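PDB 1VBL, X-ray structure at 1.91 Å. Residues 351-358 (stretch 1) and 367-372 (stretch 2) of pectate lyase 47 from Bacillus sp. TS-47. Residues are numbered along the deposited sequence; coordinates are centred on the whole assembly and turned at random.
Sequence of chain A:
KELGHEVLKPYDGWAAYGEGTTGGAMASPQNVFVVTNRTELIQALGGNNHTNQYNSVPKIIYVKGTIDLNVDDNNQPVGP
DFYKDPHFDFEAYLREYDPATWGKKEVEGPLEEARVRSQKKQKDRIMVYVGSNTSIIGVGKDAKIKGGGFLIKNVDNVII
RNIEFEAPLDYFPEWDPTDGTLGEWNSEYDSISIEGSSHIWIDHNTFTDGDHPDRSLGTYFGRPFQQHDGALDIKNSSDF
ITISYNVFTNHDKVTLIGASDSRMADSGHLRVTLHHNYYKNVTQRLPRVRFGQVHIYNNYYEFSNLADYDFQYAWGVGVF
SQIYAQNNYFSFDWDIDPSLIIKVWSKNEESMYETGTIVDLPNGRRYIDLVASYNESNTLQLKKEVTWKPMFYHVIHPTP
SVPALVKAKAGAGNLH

Stretch 1 (351-358) SMYETGTI
Stretch 2 367-372: YIDLVA

The first turn of a helix leaves backbone NH groups without partners inside the helix, and a side chain from a distant strand can supply the missing acceptors. Pectate lyase 47 offers a worked example. Residues 351-355 form an extended strand (phi -118 to -158°, psi 137 to 157°) whose side chains alternate: Met 352 and Glu 354 point toward the second stretch, Tyr 353 and Thr 355 away. Gly 356 (phi/psi 68/18°) turns the chain, and Thr 357 (-75/134°) and Ile 358 (-118/139°) extend it again. The second stretch runs back at 155° to the first, extended through Tyr 367 (-73/146°) and Ile 368 (-147/150°), then helical from Leu 370 (-64/-32°).

The register is set where Ile 358 and Tyr 367 form an antiparallel, non-hydrogen-bonded bridge, CA to CA 4.2 Å; at the helical end, Glu 354 CA and Val 371 CA lie 7.2 Å apart. Beside the bridge, Ile 368 N donates to Thr 357 O at 2.8 Å (157°). The same oxygen receives a CA-H contact from Tyr 367 CA at 3.1 Å. Both side chains of the bridged pair have chi1 m, and Ile 358 CG1 sits over one face of the Tyr 367 ring, 3.8 Å from its centroid. Gly 356 O approaches the ring edge, 3.6 Å from Tyr 367 CE2.

The carboxylate of Glu 354 (chi1 t, chi2 -124°, chi3 -3°) meets the helix start. Its OE2 accepts from Leu 370 N at 3.0 Å (158°), and its OE1 from Val 371 N at 3.2 Å (162°). The next NH is served locally: Asp 369, the N-cap residue with chi1 t, accepts from Ala 372 N through OD1 at 3.0 Å (169°). Thus three successive amides are satisfied by two acidic side chains. The arrangement places like charges together, with Glu 354 OE1 only 3.2 Å from Asp 369 OD1; these two acceptors do not bond each other, and each has a further hydrogen-bond partner elsewhere in the structure.

Thr 357 (chi1 m) adds support within its own stretch, its OG1 donating to Glu 354 OE2 at 2.7 Å. A water completes the polar network, accepting from Thr 357 N at 3.1 Å and donating to Ile 368 O at 2.7 Å.

Apolar contacts flank the carboxylate. Met 352 CG (chi1 p) reaches Val 371 CG2 (chi1 t) at 3.9 Å, while Thr 357 CG2 meets Leu 370 CD1 (chi1 m, chi2 t) at 3.6 Å.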

# COMPACT_ATOMS: atom_id res chain seq x y z
N SER A 351 -1.32 21.61 -8.88
CA SER A 351 -1.46 21.33 -10.30
C SER A 351 -1.43 19.83 -10.54
O SER A 351 -0.73 19.10 -9.85
CB SER A 351 -0.32 21.98 -11.10
OG SER A 351 -0.35 23.39 -11.00
N MET A 352 -2.21 19.38 -11.50
CA MET A 352 -2.22 17.97 -11.86
C MET A 352 -2.72 17.90 -13.28
O MET A 352 -3.37 18.83 -13.77
CB MET A 352 -3.13 17.15 -10.93
CG MET A 352 -4.60 17.06 -11.32
SD MET A 352 -5.54 15.88 -10.27
CE MET A 352 -5.33 14.35 -11.16
N TYR A 353 -2.39 16.82 -13.97
CA TYR A 353 -2.88 16.67 -15.32
C TYR A 353 -3.70 15.40 -15.33
O TYR A 353 -3.36 14.43 -14.66
CB TYR A 353 -1.75 16.57 -16.34
CG TYR A 353 -2.28 16.63 -17.75
CD1 TYR A 353 -2.90 17.79 -18.22
CD2 TYR A 353 -2.23 15.52 -18.58
CE1 TYR A 353 -3.46 17.84 -19.50
CE2 TYR A 353 -2.79 15.56 -19.86
CZ TYR A 353 -3.40 16.72 -20.31
OH TYR A 353 -3.97 16.75 -21.57
N GLU A 354 -4.80 15.43 -16.08
CA GLU A 354 -5.68 14.29 -16.15
C GLU A 354 -6.33 14.27 -17.53
O GLU A 354 -6.75 15.31 -18.04
CB GLU A 354 -6.77 14.41 -15.08
CG GLU A 354 -7.84 13.34 -15.18
CD GLU A 354 -9.23 13.92 -15.29
OE1 GLU A 354 -9.37 15.16 -15.24
OE2 GLU A 354 -10.19 13.13 -15.42
N THR A 355 -6.40 13.09 -18.13
CA THR A 355 -7.01 12.96 -19.44
C THR A 355 -7.46 11.53 -19.68
O THR A 355 -6.94 10.59 -19.08
CB THR A 355 -6.03 13.38 -20.55
OG1 THR A 355 -6.73 13.49 -21.79
CG2 THR A 355 -4.92 12.34 -20.70
N GLY A 356 -8.45 11.38 -20.56
CA GLY A 356 -8.95 10.06 -20.92
C GLY A 356 -9.70 9.29 -19.85
O GLY A 356 -9.86 8.08 -19.97
N THR A 357 -10.16 9.98 -18.81
CA THR A 357 -10.88 9.31 -17.73
C THR A 357 -12.30 8.94 -18.15
O THR A 357 -13.02 9.74 -18.75
CB THR A 357 -11.01 10.20 -16.46
OG1 THR A 357 -9.70 10.55 -15.98
CG2 THR A 357 -11.75 9.45 -15.37
N ILE A 358 -12.70 7.71 -17.84
CA ILE A 358 -14.05 7.27 -18.13
C ILE A 358 -14.72 6.93 -16.81
O ILE A 358 -14.09 6.34 -15.93
CB ILE A 358 -14.09 6.00 -19.01
CG1 ILE A 358 -13.63 6.32 -20.43
CG2 ILE A 358 -15.52 5.43 -19.02
CD1 ILE A 358 -13.68 5.11 -21.37
N TYR A 367 -16.68 9.67 -21.06
CA TYR A 367 -15.42 10.30 -20.71
C TYR A 367 -15.81 11.48 -19.83
O TYR A 367 -16.85 12.10 -20.04
CB TYR A 367 -14.69 10.81 -21.95
CG TYR A 367 -13.93 9.74 -22.68
CD1 TYR A 367 -14.47 9.10 -23.80
CD2 TYR A 367 -12.67 9.33 -22.24
CE1 TYR A 367 -13.77 8.08 -24.46
CE2 TYR A 367 -11.97 8.32 -22.88
CZ TYR A 367 -12.52 7.70 -23.99
OH TYR A 367 -11.82 6.70 -24.62
N ILE A 368 -14.97 11.79 -18.86
CA ILE A 368 -15.26 12.89 -17.96
C ILE A 368 -13.99 13.59 -17.51
O ILE A 368 -12.92 12.98 -17.43
CB ILE A 368 -16.03 12.38 -16.72
CG1 ILE A 368 -16.40 13.55 -15.80
CG2 ILE A 368 -15.18 11.36 -15.96
CD1 ILE A 368 -17.28 13.14 -14.63
N ASP A 369 -14.11 14.88 -17.24
CA ASP A 369 -12.98 15.68 -16.77
C ASP A 369 -13.15 15.71 -15.25
O ASP A 369 -13.91 16.51 -14.72
CB ASP A 369 -13.07 17.10 -17.32
CG ASP A 369 -11.86 17.94 -16.97
OD1 ASP A 369 -11.21 17.66 -15.94
OD2 ASP A 369 -11.56 18.90 -17.71
N LEU A 370 -12.46 14.81 -14.55
CA LEU A 370 -12.58 14.74 -13.10
C LEU A 370 -12.08 15.99 -12.39
O LEU A 370 -12.60 16.35 -11.34
CB LEU A 370 -11.85 13.50 -12.56
CG LEU A 370 -12.52 12.16 -12.89
CD1 LEU A 370 -11.79 11.04 -12.17
CD2 LEU A 370 -13.99 12.18 -12.46
N VAL A 371 -11.07 16.65 -12.95
CA VAL A 371 -10.56 17.87 -12.33
C VAL A 371 -11.65 18.94 -12.39
O VAL A 371 -11.92 19.61 -11.39
CB VAL A 371 -9.29 18.40 -13.04
CG1 VAL A 371 -8.93 19.77 -12.49
CG2 VAL A 371 -8.13 17.44 -12.83
N ALA A 372 -12.28 19.08 -13.55
CA ALA A 372 -13.35 20.06 -13.72
C ALA A 372 -14.51 19.68 -12.81
O ALA A 372 -15.12 20.54 -12.17
CB ALA A 372 -13.81 20.09 -15.17
O HOH W 1 -10.32 13.00 -18.29